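Local coordinates for protein glycoside Hydrolase Family 43_12 (Metagenome, PDB 7JVH) that probably hydrolyses glycosidic bonds in plant-derived xylose- or arabinose-containing glycans, as a family 43 glycoside hydrolase from a gut metagenome, at residues A[462-474]-A[539-552]. Residues are numbered along the deposited sequence; the frame is centred on the assembly and turned at random.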
loop_
_atom_site.group_PDB
_atom_site.type_symbol
_atom_site.label_atom_id
_atom_site.label_comp_id
_atom_site.label_asym_id
_atom_site.label_seq_id
_atom_site.Cartn_x
_atom_site.Cartn_y
_atom_site.Cartn_z
ATOM N N ILE A 462 2.481 -18.359 -4.739
ATOM C CA ILE A 462 2.942 -17.837 -3.455
ATOM C C ILE A 462 1.904 -16.932 -2.788
ATOM O O ILE A 462 1.333 -16.052 -3.435
ATOM C CB ILE A 462 4.227 -16.996 -3.621
ATOM C CG1 ILE A 462 5.279 -17.758 -4.420
ATOM C CG2 ILE A 462 4.766 -16.595 -2.253
ATOM C CD1 ILE A 462 6.520 -16.964 -4.712
ATOM N N CYS A 463 1.685 -17.159 -1.487
ATOM C CA CYS A 463 1.016 -16.231 -0.587
ATOM C C CYS A 463 2.088 -15.716 0.413
ATOM O O CYS A 463 2.683 -16.501 1.160
ATOM C CB CYS A 463 -0.151 -16.925 0.130
ATOM S SG CYS A 463 -1.372 -17.696 -0.982
ATOM N N TYR A 464 2.306 -14.393 0.412
ATOM C CA TYR A 464 3.468 -13.751 1.020
ATOM C C TYR A 464 3.070 -12.565 1.896
ATOM O O TYR A 464 2.473 -11.608 1.413
ATOM C CB TYR A 464 4.364 -13.224 -0.104
ATOM C CG TYR A 464 5.738 -12.733 0.303
ATOM C CD1 TYR A 464 5.947 -11.411 0.715
ATOM C CD2 TYR A 464 6.850 -13.568 0.202
ATOM C CE1 TYR A 464 7.215 -10.964 1.060
ATOM C CE2 TYR A 464 8.119 -13.116 0.512
ATOM C CZ TYR A 464 8.293 -11.813 0.957
ATOM O OH TYR A 464 9.534 -11.313 1.321
ATOM N N GLN A 465 3.432 -12.624 3.181
ATOM C CA GLN A 465 3.369 -11.477 4.091
ATOM C C GLN A 465 4.777 -10.878 4.215
ATOM O O GLN A 465 4.998 -9.703 3.904
ATOM C CB GLN A 465 2.815 -11.909 5.445
ATOM C CG GLN A 465 2.860 -10.884 6.576
ATOM C CD GLN A 465 2.339 -9.499 6.188
ATOM O OE1 GLN A 465 3.088 -8.542 6.291
ATOM N NE2 GLN A 465 1.083 -9.388 5.738
ATOM N N ASN A 466 5.728 -11.706 4.649
ATOM C CA ASN A 466 7.150 -11.382 4.571
ATOM C C ASN A 466 7.998 -12.636 4.301
ATOM O O ASN A 466 7.478 -13.765 4.234
ATOM C CB ASN A 466 7.634 -10.587 5.810
ATOM C CG ASN A 466 7.660 -11.392 7.075
ATOM O OD1 ASN A 466 8.193 -12.500 7.123
ATOM N ND2 ASN A 466 7.101 -10.820 8.129
ATOM N N GLU A 467 9.304 -12.422 4.137
ATOM C CA GLU A 467 10.246 -13.472 3.770
ATOM C C GLU A 467 10.181 -14.720 4.681
ATOM O O GLU A 467 10.584 -15.800 4.275
ATOM C CB GLU A 467 11.675 -12.937 3.736
ATOM C CG GLU A 467 12.150 -12.294 5.052
ATOM C CD GLU A 467 11.847 -10.805 5.185
ATOM O OE1 GLU A 467 11.336 -10.175 4.244
ATOM O OE2 GLU A 467 12.176 -10.253 6.231
ATOM N N ALA A 468 9.672 -14.556 5.904
ATOM C CA ALA A 468 9.557 -15.634 6.890
ATOM C C ALA A 468 8.108 -15.904 7.305
ATOM O O ALA A 468 7.848 -16.600 8.284
ATOM C CB ALA A 468 10.399 -15.305 8.124
ATOM N N CYS A 469 7.167 -15.339 6.541
ATOM C CA CYS A 469 5.735 -15.509 6.754
ATOM C C CYS A 469 5.105 -15.657 5.388
ATOM O O CYS A 469 4.585 -14.688 4.811
ATOM C CB CYS A 469 5.176 -14.305 7.515
ATOM S SG CYS A 469 5.471 -14.390 9.306
ATOM N N ASN A 470 5.180 -16.884 4.853
ATOM C CA ASN A 470 4.681 -17.183 3.523
ATOM C C ASN A 470 4.304 -18.641 3.325
ATOM O O ASN A 470 4.766 -19.518 4.065
ATOM C CB ASN A 470 5.692 -16.746 2.462
ATOM C CG ASN A 470 7.055 -17.413 2.622
ATOM O OD1 ASN A 470 7.221 -18.598 2.325
ATOM N ND2 ASN A 470 8.044 -16.637 3.064
ATOM N N TYR A 471 3.430 -18.873 2.336
ATOM C CA TYR A 471 3.045 -20.196 1.864
ATOM C C TYR A 471 3.392 -20.296 0.388
ATOM O O TYR A 471 3.104 -19.386 -0.381
ATOM C CB TYR A 471 1.550 -20.416 2.039
ATOM C CG TYR A 471 1.067 -20.379 3.468
ATOM C CD1 TYR A 471 1.714 -21.100 4.453
ATOM C CD2 TYR A 471 -0.066 -19.662 3.821
ATOM C CE1 TYR A 471 1.274 -21.075 5.770
ATOM C CE2 TYR A 471 -0.510 -19.635 5.133
ATOM C CZ TYR A 471 0.171 -20.351 6.099
ATOM O OH TYR A 471 -0.267 -20.358 7.399
ATOM N N VAL A 472 4.035 -21.404 0.006
ATOM C CA VAL A 472 4.533 -21.606 -1.351
ATOM C C VAL A 472 4.207 -23.024 -1.827
ATOM O O VAL A 472 4.446 -23.992 -1.105
ATOM C CB VAL A 472 6.048 -21.395 -1.429
ATOM C CG1 VAL A 472 6.504 -21.411 -2.878
ATOM C CG2 VAL A 472 6.447 -20.103 -0.772
ATOM N N LEU A 473 3.643 -23.117 -3.040
ATOM C CA LEU A 473 3.372 -24.371 -3.733
ATOM C C LEU A 473 4.111 -24.321 -5.053
ATOM O O LEU A 473 3.858 -23.453 -5.873
ATOM C CB LEU A 473 1.877 -24.529 -3.988
ATOM C CG LEU A 473 1.408 -25.775 -4.769
ATOM C CD1 LEU A 473 1.547 -27.049 -3.937
ATOM C CD2 LEU A 473 -0.035 -25.615 -5.228
ATOM N N THR A 474 5.042 -25.255 -5.250
ATOM C CA THR A 474 5.917 -25.277 -6.413
ATOM C C THR A 474 5.956 -26.673 -7.048
ATOM O O THR A 474 5.945 -27.695 -6.342
ATOM C CB THR A 474 7.365 -24.876 -6.036
ATOM O OG1 THR A 474 7.827 -25.724 -4.982
ATOM C CG2 THR A 474 7.451 -23.443 -5.550
ATOM N N ILE A 539 -4.086 -30.108 -2.133
ATOM C CA ILE A 539 -2.779 -30.518 -1.617
ATOM C C ILE A 539 -2.526 -29.756 -0.321
ATOM O O ILE A 539 -2.639 -28.546 -0.278
ATOM C CB ILE A 539 -1.631 -30.305 -2.629
ATOM C CG1 ILE A 539 -0.287 -30.630 -1.977
ATOM C CG2 ILE A 539 -1.632 -28.886 -3.212
ATOM C CD1 ILE A 539 0.718 -31.255 -2.931
ATOM N N GLY A 540 -2.229 -30.499 0.747
ATOM C CA GLY A 540 -2.161 -29.952 2.088
ATOM C C GLY A 540 -3.559 -29.664 2.603
ATOM O O GLY A 540 -4.532 -29.660 1.838
ATOM N N GLY A 541 -3.655 -29.409 3.909
ATOM C CA GLY A 541 -4.909 -29.098 4.562
ATOM C C GLY A 541 -5.082 -27.587 4.686
ATOM O O GLY A 541 -4.394 -26.817 4.009
ATOM N N PRO A 542 -6.023 -27.120 5.536
ATOM C CA PRO A 542 -6.151 -25.687 5.821
ATOM C C PRO A 542 -4.911 -25.123 6.562
ATOM O O PRO A 542 -4.502 -25.659 7.586
ATOM C CB PRO A 542 -7.396 -25.623 6.715
ATOM C CG PRO A 542 -7.547 -27.014 7.291
ATOM C CD PRO A 542 -6.996 -27.952 6.265
ATOM N N LEU A 543 -4.335 -24.050 6.014
ATOM C CA LEU A 543 -3.198 -23.349 6.593
ATOM C C LEU A 543 -3.622 -22.026 7.220
ATOM O O LEU A 543 -4.128 -21.148 6.525
ATOM C CB LEU A 543 -2.168 -23.074 5.498
ATOM C CG LEU A 543 -1.498 -24.308 4.902
ATOM C CD1 LEU A 543 -0.837 -23.932 3.581
ATOM C CD2 LEU A 543 -0.511 -24.857 5.906
ATOM N N ASP A 544 -3.386 -21.896 8.533
ATOM C CA ASP A 544 -3.822 -20.739 9.333
ATOM C C ASP A 544 -3.550 -19.431 8.609
ATOM O O ASP A 544 -2.422 -19.154 8.214
ATOM C CB ASP A 544 -3.135 -20.731 10.697
ATOM C CG ASP A 544 -3.783 -19.778 11.701
ATOM O OD1 ASP A 544 -4.478 -18.794 11.302
ATOM O OD2 ASP A 544 -3.558 -20.014 12.905
ATOM N N ALA A 545 -4.610 -18.639 8.436
ATOM C CA ALA A 545 -4.548 -17.352 7.748
ATOM C C ALA A 545 -3.831 -16.287 8.586
ATOM O O ALA A 545 -3.318 -15.308 8.047
ATOM C CB ALA A 545 -5.964 -16.880 7.392
ATOM N N ALA A 546 -3.846 -16.472 9.907
ATOM C CA ALA A 546 -3.253 -15.518 10.857
ATOM C C ALA A 546 -1.752 -15.296 10.574
ATOM O O ALA A 546 -1.266 -14.186 10.741
ATOM C CB ALA A 546 -3.454 -15.991 12.287
ATOM N N VAL A 547 -1.066 -16.357 10.109
ATOM C CA VAL A 547 0.354 -16.325 9.754
ATOM C C VAL A 547 0.737 -15.179 8.790
ATOM O O VAL A 547 1.866 -14.660 8.860
ATOM C CB VAL A 547 0.815 -17.690 9.154
ATOM C CG1 VAL A 547 2.191 -17.587 8.509
ATOM C CG2 VAL A 547 0.852 -18.783 10.223
ATOM N N LEU A 548 -0.185 -14.793 7.901
ATOM C CA LEU A 548 0.052 -13.737 6.907
ATOM C C LEU A 548 -0.540 -12.376 7.307
ATOM O O LEU A 548 -0.582 -11.433 6.502
ATOM C CB LEU A 548 -0.476 -14.160 5.531
ATOM C CG LEU A 548 0.038 -15.517 5.036
ATOM C CD1 LEU A 548 -0.486 -15.842 3.641
ATOM C CD2 LEU A 548 1.566 -15.533 5.053
ATOM N N SER A 549 -0.979 -12.270 8.564
ATOM C CA SER A 549 -1.482 -11.028 9.108
ATOM C C SER A 549 -0.362 -10.131 9.646
ATOM O O SER A 549 0.670 -10.603 10.174
ATOM C CB SER A 549 -2.473 -11.308 10.236
ATOM O OG SER A 549 -1.822 -11.835 11.387
ATOM N N THR A 550 -0.585 -8.822 9.504
ATOM C CA THR A 550 0.124 -7.792 10.231
ATOM C C THR A 550 0.167 -8.100 11.726
ATOM O O THR A 550 1.200 -7.940 12.363
ATOM C CB THR A 550 -0.525 -6.438 9.958
ATOM O OG1 THR A 550 -0.166 -6.035 8.621
ATOM C CG2 THR A 550 -0.088 -5.390 10.970
ATOM N N ASN A 551 -0.968 -8.549 12.268
ATOM C CA ASN A 551 -1.108 -8.856 13.697
ATOM C C ASN A 551 -0.076 -9.849 14.177
ATOM O O ASN A 551 0.438 -9.698 15.273
ATOM C CB ASN A 551 -2.503 -9.403 14.007
ATOM C CG ASN A 551 -3.617 -8.478 13.521
ATOM O OD1 ASN A 551 -3.873 -8.366 12.315
ATOM N ND2 ASN A 551 -4.266 -7.799 14.455
ATOM N N PHE A 552 0.212 -10.866 13.348
ATOM C CA PHE A 552 1.095 -11.962 13.710
ATOM C C PHE A 552 2.580 -11.668 13.405
ATOM O O PHE A 552 3.437 -11.924 14.237
ATOM C CB PHE A 552 0.625 -13.247 13.030
ATOM C CG PHE A 552 1.476 -14.447 13.326
ATOM C CD1 PHE A 552 1.252 -15.224 14.458
ATOM C CD2 PHE A 552 2.491 -14.811 12.470
ATOM C CE1 PHE A 552 2.046 -16.319 14.729
ATOM C CE2 PHE A 552 3.278 -15.933 12.728
ATOM C CZ PHE A 552 3.052 -16.684 13.856
HETATM O O HOH W 1 2.861 -6.485 7.921
#
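Tyr-471 reaches from hairpin strand 469-477 across the core of the concanavalin A-like beta-sandwich to the end of strand 536-544 in the facing sheet. A chi1 of -62° sets CG opposite the carbonyl carbon and sends the ring toward that strand, where it lies against the Leu-543 side chain; Leu-543 CB sits over one face, offset toward the rim on the CZ side and 3.9 Å from the Tyr-471 ring centroid, a CH-pi contact. The phenol OH donates to the backbone Asp-544 O at 2.6 Å; this acceptor lies at the ring edge, in its plane. Val-547 CB also packs on the hydroxyl, 3.4 Å from Tyr-471 OH, while Phe-528 of neighbouring strand 525-531 touches the ring too. A phenylalanine here would probably leave Asp-544 O without this buried donor and the ring without its polar tether. Leu-548 follows the short 3-10 segment 546-547 and splits its branches: CD1 touches both Cys-463 CB (3.7 Å) and Tyr-471 CD2 (3.8 Å), whereas CD2 turns to the backbone of Cys-469, whose carbonyl belongs to a classic beta bulge and accepts from the N of both Gln-465 and Asn-466. The Gln-465 chain bends at chi2 (48°) and lays CB and CG against the Leu-548 carbonyl. A water links Gln-465 OE1 to Thr-550 OG1. Gln-465 NE2 hydrogen-bonds Thr-557 O and donates to Leu-548 O at 2.7 Å, from above the carbonyl plane.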